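Local coordinates for protein amino acid amide racemase (Ochrobactrum anthropi, PDB 6GIO) that belongs to the class-III aminotransferase family, whose members share the fold type I architecture of pyridoxal-5'-phosphate-dependent enzymes, and binds pyridoxal-5'-phosphate, at residues S130-F135 and Q198-F203; P168-F173 and V215-F220; S6-D11 and P25-G30. All coordinates share one frame; numbering follows the deposited sequence.

Interaction 1. Residues S130-F135 and Q198-F203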
loop_
_atom_site.group_PDB
_atom_site.type_symbol
_atom_site.label_atom_id
_atom_site.label_comp_id
_atom_site.label_asym_id
_atom_site.label_seq_id
_atom_site.Cartn_x
_atom_site.Cartn_y
_atom_site.Cartn_z
ATOM N N SER C 130 4.325 3.473 -24.792
ATOM C CA SER C 130 4.184 2.217 -24.083
ATOM C C SER C 130 5.484 1.664 -23.535
ATOM O O SER C 130 5.473 0.769 -22.677
ATOM C CB SER C 130 3.543 1.188 -25.053
ATOM O OG SER C 130 4.339 1.059 -26.249
ATOM N N ARG C 131 6.606 2.166 -24.050
ATOM C CA ARG C 131 7.914 1.637 -23.700
ATOM C C ARG C 131 8.543 2.354 -22.487
ATOM O O ARG C 131 8.329 3.567 -22.271
ATOM C CB ARG C 131 8.849 1.732 -24.891
ATOM C CG ARG C 131 8.418 0.889 -26.081
ATOM C CD ARG C 131 9.452 1.042 -27.179
ATOM N NE ARG C 131 8.968 0.667 -28.515
ATOM C CZ ARG C 131 9.100 -0.538 -29.055
ATOM N NH1 ARG C 131 9.672 -1.547 -28.390
ATOM N NH2 ARG C 131 8.631 -0.733 -30.282
ATOM N N ILE C 132 9.313 1.575 -21.714
ATOM C CA ILE C 132 9.940 2.051 -20.485
ATOM C C ILE C 132 11.430 1.683 -20.444
ATOM O O ILE C 132 11.777 0.565 -20.760
ATOM C CB ILE C 132 9.225 1.469 -19.221
ATOM C CG1 ILE C 132 7.795 2.019 -19.104
ATOM C CG2 ILE C 132 10.012 1.795 -17.951
ATOM C CD1 ILE C 132 7.668 3.514 -18.932
ATOM N N ILE C 133 12.291 2.608 -20.018
ATOM C CA ILE C 133 13.721 2.302 -19.832
ATOM C C ILE C 133 13.956 2.093 -18.339
ATOM O O ILE C 133 13.581 2.905 -17.534
ATOM C CB ILE C 133 14.648 3.369 -20.432
ATOM C CG1 ILE C 133 14.382 3.497 -21.946
ATOM C CG2 ILE C 133 16.130 3.018 -20.209
ATOM C CD1 ILE C 133 14.780 4.833 -22.525
ATOM N N SER C 134 14.569 0.983 -18.009
ATOM C CA SER C 134 14.946 0.679 -16.647
ATOM C C SER C 134 16.386 0.065 -16.567
ATOM O O SER C 134 17.035 -0.150 -17.591
ATOM C CB SER C 134 13.917 -0.290 -16.122
ATOM O OG SER C 134 14.177 -0.613 -14.795
ATOM N N PHE C 135 16.883 -0.204 -15.360
ATOM C CA PHE C 135 18.222 -0.765 -15.191
ATOM C C PHE C 135 18.223 -2.176 -14.663
ATOM O O PHE C 135 17.426 -2.504 -13.817
ATOM C CB PHE C 135 19.098 0.127 -14.291
ATOM C CG PHE C 135 19.599 1.317 -15.031
ATOM C CD1 PHE C 135 20.714 1.204 -15.851
ATOM C CD2 PHE C 135 18.873 2.478 -15.053
ATOM C CE1 PHE C 135 21.128 2.277 -16.626
ATOM C CE2 PHE C 135 19.278 3.557 -15.843
ATOM C CZ PHE C 135 20.424 3.458 -16.607
ATOM N N GLN C 198 8.689 6.258 -28.736
ATOM C CA GLN C 198 7.729 5.288 -28.189
ATOM C C GLN C 198 7.987 5.016 -26.695
ATOM O O GLN C 198 7.325 4.170 -26.068
ATOM C CB GLN C 198 7.763 3.986 -28.982
ATOM C CG GLN C 198 7.258 4.130 -30.413
ATOM C CD GLN C 198 7.383 2.856 -31.228
ATOM O OE1 GLN C 198 7.814 1.806 -30.743
ATOM N NE2 GLN C 198 7.021 2.951 -32.487
ATOM N N VAL C 199 8.949 5.733 -26.139
ATOM C CA VAL C 199 9.349 5.539 -24.763
ATOM C C VAL C 199 8.735 6.630 -23.904
ATOM O O VAL C 199 9.032 7.842 -24.095
ATOM C CB VAL C 199 10.884 5.567 -24.600
ATOM C CG1 VAL C 199 11.232 5.364 -23.120
ATOM C CG2 VAL C 199 11.537 4.515 -25.470
ATOM N N ALA C 200 7.863 6.192 -22.986
ATOM C CA ALA C 200 7.180 7.094 -22.045
ATOM C C ALA C 200 8.174 7.769 -21.083
ATOM O O ALA C 200 8.146 8.991 -20.869
ATOM C CB ALA C 200 6.161 6.314 -21.211
ATOM N N ALA C 201 9.022 6.933 -20.487
ATOM C CA ALA C 201 9.830 7.324 -19.361
ATOM C C ALA C 201 11.054 6.460 -19.178
ATOM O O ALA C 201 11.074 5.302 -19.606
ATOM C CB ALA C 201 8.982 7.206 -18.119
ATOM N N VAL C 202 12.056 7.012 -18.489
ATOM C CA VAL C 202 13.223 6.256 -18.022
ATOM C C VAL C 202 13.163 6.342 -16.537
ATOM O O VAL C 202 12.948 7.443 -16.000
ATOM C CB VAL C 202 14.588 6.823 -18.537
ATOM C CG1 VAL C 202 14.687 8.324 -18.371
ATOM C CG2 VAL C 202 15.784 6.137 -17.875
ATOM N N PHE C 203 13.355 5.186 -15.879
ATOM C CA PHE C 203 13.393 5.118 -14.427
ATOM C C PHE C 203 14.792 4.982 -13.898
ATOM O O PHE C 203 15.511 4.010 -14.239
ATOM C CB PHE C 203 12.589 3.945 -13.921
ATOM C CG PHE C 203 11.106 4.198 -13.853
ATOM C CD1 PHE C 203 10.349 4.236 -15.008
ATOM C CD2 PHE C 203 10.461 4.332 -12.608
ATOM C CE1 PHE C 203 8.964 4.434 -14.949
ATOM C CE2 PHE C 203 9.101 4.519 -12.538
ATOM C CZ PHE C 203 8.336 4.568 -13.708
HETATM O O HOH W 1 15.885 1.523 -13.122
#
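The side chains of R131 and Q198 run alongside each other in the same direction, and two nitrogens of R131 converge on one acceptor: OE1 of Q198 takes NE of R131 at 2.8 Å, on a lone pair, and NH2 at 2.7 Å. The guanidinium and amide planes are only 7° apart, so the grip is flat. In the main chain, R131 N gives to Q198 O at 2.9 Å, A200 N to R131 O, I133 N to A201 O at 3.0 Å, and F203 N to I133 O almost straight, 173° at the hydrogen. Beyond them a water accepts from F135 N and donates to F203 O. These are neighbouring parallel strands of a mixed sheet in the class-III aminotransferase fold. Between the R131–V199 and I133–V202 pairs the second strand spends one extra residue, and the buried A201 N has no partner in the model. Apolar contacts form on both faces. On one, I133 CD1 meets V199 CG1 at 3.6 Å and I133 CG2 meets V202 CG2, with C228 packed on I133 and V202. On the I132 face, CD1 reaches A201 CB and also CB of A200, which points toward the first strand, while I132 CG2 lies 3.8 Å from F203 CD1.

Interaction 2. Residues P168-F173 and V215-F220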
loop_
_atom_site.group_PDB
_atom_site.type_symbol
_atom_site.label_atom_id
_atom_site.label_comp_id
_atom_site.label_asym_id
_atom_site.label_seq_id
_atom_site.Cartn_x
_atom_site.Cartn_y
_atom_site.Cartn_z
ATOM N N PRO C 168 22.492 -2.291 -18.461
ATOM C CA PRO C 168 23.384 -2.395 -17.325
ATOM C C PRO C 168 23.555 -1.063 -16.608
ATOM O O PRO C 168 23.563 0.029 -17.236
ATOM C CB PRO C 168 24.713 -2.859 -17.956
ATOM C CG PRO C 168 24.361 -3.410 -19.296
ATOM C CD PRO C 168 23.195 -2.596 -19.725
ATOM N N TYR C 169 23.657 -1.138 -15.288
ATOM C CA TYR C 169 24.014 0.043 -14.504
ATOM C C TYR C 169 25.552 0.066 -14.336
ATOM O O TYR C 169 26.144 -0.861 -13.798
ATOM C CB TYR C 169 23.256 0.034 -13.161
ATOM C CG TYR C 169 23.166 1.331 -12.388
ATOM C CD1 TYR C 169 24.194 1.745 -11.571
ATOM C CD2 TYR C 169 21.975 2.110 -12.403
ATOM C CE1 TYR C 169 24.077 2.898 -10.787
ATOM C CE2 TYR C 169 21.848 3.243 -11.632
ATOM C CZ TYR C 169 22.911 3.649 -10.832
ATOM O OH TYR C 169 22.802 4.780 -10.041
ATOM N N PRO C 170 26.201 1.097 -14.860
ATOM C CA PRO C 170 27.653 1.146 -14.798
ATOM C C PRO C 170 28.174 1.176 -13.380
ATOM O O PRO C 170 27.795 2.067 -12.597
ATOM C CB PRO C 170 28.007 2.487 -15.429
ATOM C CG PRO C 170 26.775 3.039 -15.994
ATOM C CD PRO C 170 25.610 2.249 -15.564
ATOM N N ASP C 171 29.062 0.238 -13.088
ATOM C CA ASP C 171 29.476 -0.070 -11.744
ATOM C C ASP C 171 31.004 0.131 -11.637
ATOM O O ASP C 171 31.765 -0.693 -12.116
ATOM C CB ASP C 171 29.113 -1.515 -11.483
ATOM C CG ASP C 171 29.557 -2.002 -10.122
ATOM O OD1 ASP C 171 30.275 -1.271 -9.375
ATOM O OD2 ASP C 171 29.170 -3.132 -9.812
ATOM N N PRO C 172 31.454 1.215 -10.988
ATOM C CA PRO C 172 32.894 1.433 -10.868
ATOM C C PRO C 172 33.684 0.280 -10.205
ATOM O O PRO C 172 34.836 0.125 -10.520
ATOM C CB PRO C 172 33.003 2.699 -10.016
ATOM C CG PRO C 172 31.665 3.338 -10.075
ATOM C CD PRO C 172 30.674 2.235 -10.263
ATOM N N PHE C 173 33.085 -0.508 -9.324
ATOM C CA PHE C 173 33.816 -1.554 -8.599
ATOM C C PHE C 173 33.941 -2.847 -9.414
ATOM O O PHE C 173 34.929 -3.536 -9.298
ATOM C CB PHE C 173 33.147 -1.835 -7.251
ATOM C CG PHE C 173 33.956 -2.743 -6.329
ATOM C CD1 PHE C 173 35.144 -2.305 -5.771
ATOM C CD2 PHE C 173 33.503 -4.014 -6.001
ATOM C CE1 PHE C 173 35.865 -3.107 -4.904
ATOM C CE2 PHE C 173 34.213 -4.833 -5.137
ATOM C CZ PHE C 173 35.413 -4.378 -4.583
ATOM N N VAL C 215 27.092 3.574 -6.595
ATOM C CA VAL C 215 27.064 4.955 -7.031
ATOM C C VAL C 215 27.583 4.997 -8.457
ATOM O O VAL C 215 28.709 4.552 -8.742
ATOM C CB VAL C 215 27.961 5.873 -6.192
ATOM C CG1 VAL C 215 27.863 7.345 -6.664
ATOM C CG2 VAL C 215 27.595 5.786 -4.719
ATOM N N PRO C 216 26.787 5.565 -9.373
ATOM C CA PRO C 216 27.263 5.588 -10.732
ATOM C C PRO C 216 28.528 6.433 -10.896
ATOM O O PRO C 216 28.806 7.277 -10.032
ATOM C CB PRO C 216 26.095 6.221 -11.503
ATOM C CG PRO C 216 25.471 7.134 -10.509
ATOM C CD PRO C 216 25.571 6.370 -9.199
ATOM N N PRO C 217 29.264 6.228 -12.018
ATOM C CA PRO C 217 30.357 7.097 -12.417
ATOM C C PRO C 217 29.835 8.499 -12.647
ATOM O O PRO C 217 28.747 8.656 -13.161
ATOM C CB PRO C 217 30.823 6.524 -13.770
ATOM C CG PRO C 217 30.101 5.238 -13.958
ATOM C CD PRO C 217 28.885 5.307 -13.100
ATOM N N PRO C 218 30.591 9.509 -12.234
ATOM C CA PRO C 218 30.164 10.894 -12.362
ATOM C C PRO C 218 29.721 11.239 -13.756
ATOM O O PRO C 218 30.334 10.808 -14.698
ATOM C CB PRO C 218 31.442 11.689 -12.034
ATOM C CG PRO C 218 32.184 10.781 -11.115
ATOM C CD PRO C 218 31.945 9.397 -11.644
ATOM N N ALA C 219 28.646 12.008 -13.858
ATOM C CA ALA C 219 28.150 12.578 -15.118
ATOM C C ALA C 219 27.311 11.583 -15.921
ATOM O O ALA C 219 26.616 12.005 -16.827
ATOM C CB ALA C 219 29.286 13.136 -15.977
ATOM N N PHE C 220 27.357 10.290 -15.596
ATOM C CA PHE C 220 26.589 9.323 -16.320
ATOM C C PHE C 220 25.067 9.582 -16.327
ATOM O O PHE C 220 24.460 9.609 -17.399
ATOM C CB PHE C 220 26.857 7.893 -15.818
ATOM C CG PHE C 220 25.873 6.881 -16.376
ATOM C CD1 PHE C 220 25.928 6.498 -17.718
ATOM C CD2 PHE C 220 24.906 6.313 -15.567
ATOM C CE1 PHE C 220 25.014 5.586 -18.240
ATOM C CE2 PHE C 220 23.998 5.402 -16.065
ATOM C CZ PHE C 220 24.046 5.037 -17.404
#
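P170 and F220 reach toward each other tip to tip, and the proline ring lands on one face of the phenyl: CG of P170 stands 3.5 Å from the centroid of the F220 ring, 8° off its normal, a CH-pi contact. The neighbouring CD of P170, also over that face, lies 3.6 Å from F220 CE2. In this class-III aminotransferase fold the contact joins two proline-rich connections, one leaving strand 164-167 of the mixed sheet that holds strands 131-135 and 199-204, the other leading into helix 220-229. The remaining first-shell contacts are also made largely by proline rings. P170 CB meets P217 CG at 3.8 Å, and P217 CD sits 3.5 Å from the buried P170 O, which has no polar partner in the model. The Y169 ring crosses P216 obliquely, bringing its OH to 3.3 Å from P216 CD; that hydroxyl is hydrogen-bonded to E205 O, in the cofactor pocket. At the exposed end, P172 turns CG and CD toward the carbonyl of V215, with CD 3.4 Å from V215 O. Around these groups lies a second shell. F220 carries CG anti to its backbone N (chi1 169°), and A179, V182 and L183 of helix 179-191 pack on its side chain. A type II turn from P217 to F220, closed by F220 N to P217 O at 3.2 Å, brings the chain round with A219 as N-cap of the helix. On the other connection, D171 points away from the contact and closes an Asx turn that spans P172: F173 N donates to D171 OD1 at 2.9 Å, arriving from above the carboxylate plane, 43° out of it.

Interaction 3. Residues S6-D11 and P25-G30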
loop_
_atom_site.group_PDB
_atom_site.type_symbol
_atom_site.label_atom_id
_atom_site.label_comp_id
_atom_site.label_asym_id
_atom_site.label_seq_id
_atom_site.Cartn_x
_atom_site.Cartn_y
_atom_site.Cartn_z
ATOM N N SER C 6 8.360 -18.135 22.160
ATOM C CA SER C 6 8.999 -16.905 21.775
ATOM C C SER C 6 8.164 -16.201 20.686
ATOM O O SER C 6 7.388 -16.843 19.981
ATOM C CB SER C 6 10.398 -17.216 21.267
ATOM O OG SER C 6 10.339 -17.921 20.037
ATOM N N LEU C 7 8.323 -14.892 20.575
ATOM C CA LEU C 7 7.751 -14.123 19.461
ATOM C C LEU C 7 8.228 -14.693 18.127
ATOM O O LEU C 7 7.435 -14.844 17.192
ATOM C CB LEU C 7 8.164 -12.652 19.565
ATOM C CG LEU C 7 7.628 -11.657 18.526
ATOM C CD1 LEU C 7 6.121 -11.743 18.401
ATOM C CD2 LEU C 7 8.055 -10.261 18.887
ATOM N N ARG C 8 9.522 -15.025 18.036
ATOM C CA ARG C 8 10.050 -15.673 16.827
ATOM C C ARG C 8 9.270 -16.941 16.429
ATOM O O ARG C 8 8.936 -17.148 15.257
ATOM C CB ARG C 8 11.520 -16.015 17.019
ATOM C CG ARG C 8 12.133 -16.667 15.799
ATOM C CD ARG C 8 13.609 -16.877 16.021
ATOM N NE ARG C 8 14.247 -17.404 14.826
ATOM C CZ ARG C 8 15.353 -18.137 14.819
ATOM N NH1 ARG C 8 15.959 -18.476 15.954
ATOM N NH2 ARG C 8 15.846 -18.561 13.663
ATOM N N GLU C 9 8.955 -17.768 17.427
ATOM C CA GLU C 9 8.246 -19.003 17.205
ATOM C C GLU C 9 6.786 -18.740 16.866
ATOM O O GLU C 9 6.219 -19.364 16.003
ATOM C CB GLU C 9 8.368 -19.925 18.453
ATOM C CG GLU C 9 9.755 -20.565 18.596
ATOM C CD GLU C 9 9.973 -21.326 19.918
ATOM O OE1 GLU C 9 9.581 -20.838 21.025
ATOM O OE2 GLU C 9 10.555 -22.426 19.840
ATOM N N ARG C 10 6.170 -17.814 17.574
ATOM C CA ARG C 10 4.814 -17.431 17.250
ATOM C C ARG C 10 4.733 -16.903 15.793
ATOM O O ARG C 10 3.759 -17.197 15.078
ATOM C CB ARG C 10 4.320 -16.402 18.237
ATOM C CG ARG C 10 3.930 -17.021 19.577
ATOM C CD ARG C 10 3.812 -15.956 20.656
ATOM N NE ARG C 10 2.807 -14.970 20.316
ATOM C CZ ARG C 10 2.862 -13.673 20.647
ATOM N NH1 ARG C 10 3.893 -13.195 21.337
ATOM N NH2 ARG C 10 1.878 -12.841 20.281
ATOM N N ASP C 11 5.756 -16.167 15.373
ATOM C CA ASP C 11 5.824 -15.602 14.018
ATOM C C ASP C 11 5.857 -16.733 13.009
ATOM O O ASP C 11 5.167 -16.670 11.979
ATOM C CB ASP C 11 7.042 -14.677 13.876
ATOM C CG ASP C 11 7.218 -14.129 12.448
ATOM O OD1 ASP C 11 7.765 -14.879 11.612
ATOM O OD2 ASP C 11 6.832 -12.960 12.169
ATOM N N PRO C 25 17.612 -13.732 13.876
ATOM C CA PRO C 25 16.454 -14.048 14.744
ATOM C C PRO C 25 15.749 -12.844 15.427
ATOM O O PRO C 25 14.763 -13.049 16.139
ATOM C CB PRO C 25 17.059 -14.945 15.857
ATOM C CG PRO C 25 18.447 -15.309 15.385
ATOM C CD PRO C 25 18.887 -14.196 14.449
ATOM N N LEU C 26 16.266 -11.630 15.255
ATOM C CA LEU C 26 15.769 -10.476 15.994
ATOM C C LEU C 26 14.244 -10.335 15.844
ATOM O O LEU C 26 13.717 -10.259 14.737
ATOM C CB LEU C 26 16.458 -9.205 15.516
ATOM C CG LEU C 26 16.066 -7.877 16.205
ATOM C CD1 LEU C 26 16.321 -7.967 17.709
ATOM C CD2 LEU C 26 16.813 -6.727 15.546
ATOM N N SER C 27 13.577 -10.325 16.985
ATOM C CA SER C 27 12.126 -10.312 17.106
ATOM C C SER C 27 11.840 -9.236 18.151
ATOM O O SER C 27 12.422 -9.262 19.244
ATOM C CB SER C 27 11.627 -11.716 17.526
ATOM O OG SER C 27 12.057 -12.653 16.544
ATOM N N LEU C 28 10.964 -8.287 17.810
ATOM C CA LEU C 28 10.880 -6.990 18.503
ATOM C C LEU C 28 9.662 -6.764 19.378
ATOM O O LEU C 28 8.552 -7.092 19.012
ATOM C CB LEU C 28 10.952 -5.829 17.484
ATOM C CG LEU C 28 12.190 -5.762 16.582
ATOM C CD1 LEU C 28 12.016 -4.676 15.504
ATOM C CD2 LEU C 28 13.457 -5.524 17.399
ATOM N N ILE C 29 9.879 -6.130 20.527
ATOM C CA ILE C 29 8.771 -5.651 21.367
ATOM C C ILE C 29 8.730 -4.127 21.527
ATOM O O ILE C 29 7.747 -3.568 22.029
ATOM C CB ILE C 29 8.795 -6.289 22.771
ATOM C CG1 ILE C 29 10.048 -5.870 23.538
ATOM C CG2 ILE C 29 8.698 -7.802 22.667
ATOM C CD1 ILE C 29 10.009 -6.286 25.002
ATOM N N GLY C 30 9.794 -3.444 21.159
ATOM C CA GLY C 30 9.779 -2.000 21.237
ATOM C C GLY C 30 10.948 -1.387 20.521
ATOM O O GLY C 30 11.631 -2.061 19.743
#
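R8 starts against S27 and runs on alongside P25. Its CB lies 3.4 Å from S27 OG, and CG, anti to the backbone N (chi1 -179°), still borders that oxygen. With the chain extended as far as NE, CD comes 4.0 Å from P25 CB and NE passes the same carbon. At the tip, NH1 is 3.7 Å from P25 CB, which sits over one face of the guanidinium, offset toward its rim; F436 touches both R8 and P25. S27 OG is itself turned back within its own segment, donating to P25 O at 2.8 Å. The helix that carries R8 opens with a capping box: E9 N gives to S6 OG at 3.0 Å, and S6 N returns a nearly straight bond to E9 OE1 at 3.2 Å. This N-terminal helix, 7-14, thus packs against the approach to strand 28-32, the strand at one end, within this chain, of a second mixed sheet, where I29 and G30 both face I37 in a classic beta bulge. The preceding residue, L7, lays CB and CG against S27 CB, and its CD2 touches L28 O at 3.2 Å. On the same helix, R10 forms salt bridges with E85 and E92 of the second subunit.

In the fold
From the N terminus, interaction 3 comes first: it closes a short loop between helix 7-14 and the start of strand 28-32, and is complete long before the other two begin. Strand 131-135 then opens interaction 1 and residues 168-173 open interaction 2; strand 199-203 closes the first and residues 215-220 the second, so the two loops cross. They touch in space, F135 packing against both Y169 and F220. Together they tie neighbouring parallel strands of one mixed sheet to the connections before helices 179-191 and 220-229. Interaction 3 lies on the opposite side of the chain's centre, its centre about 42 Å from that of interaction 1, beside the second subunit.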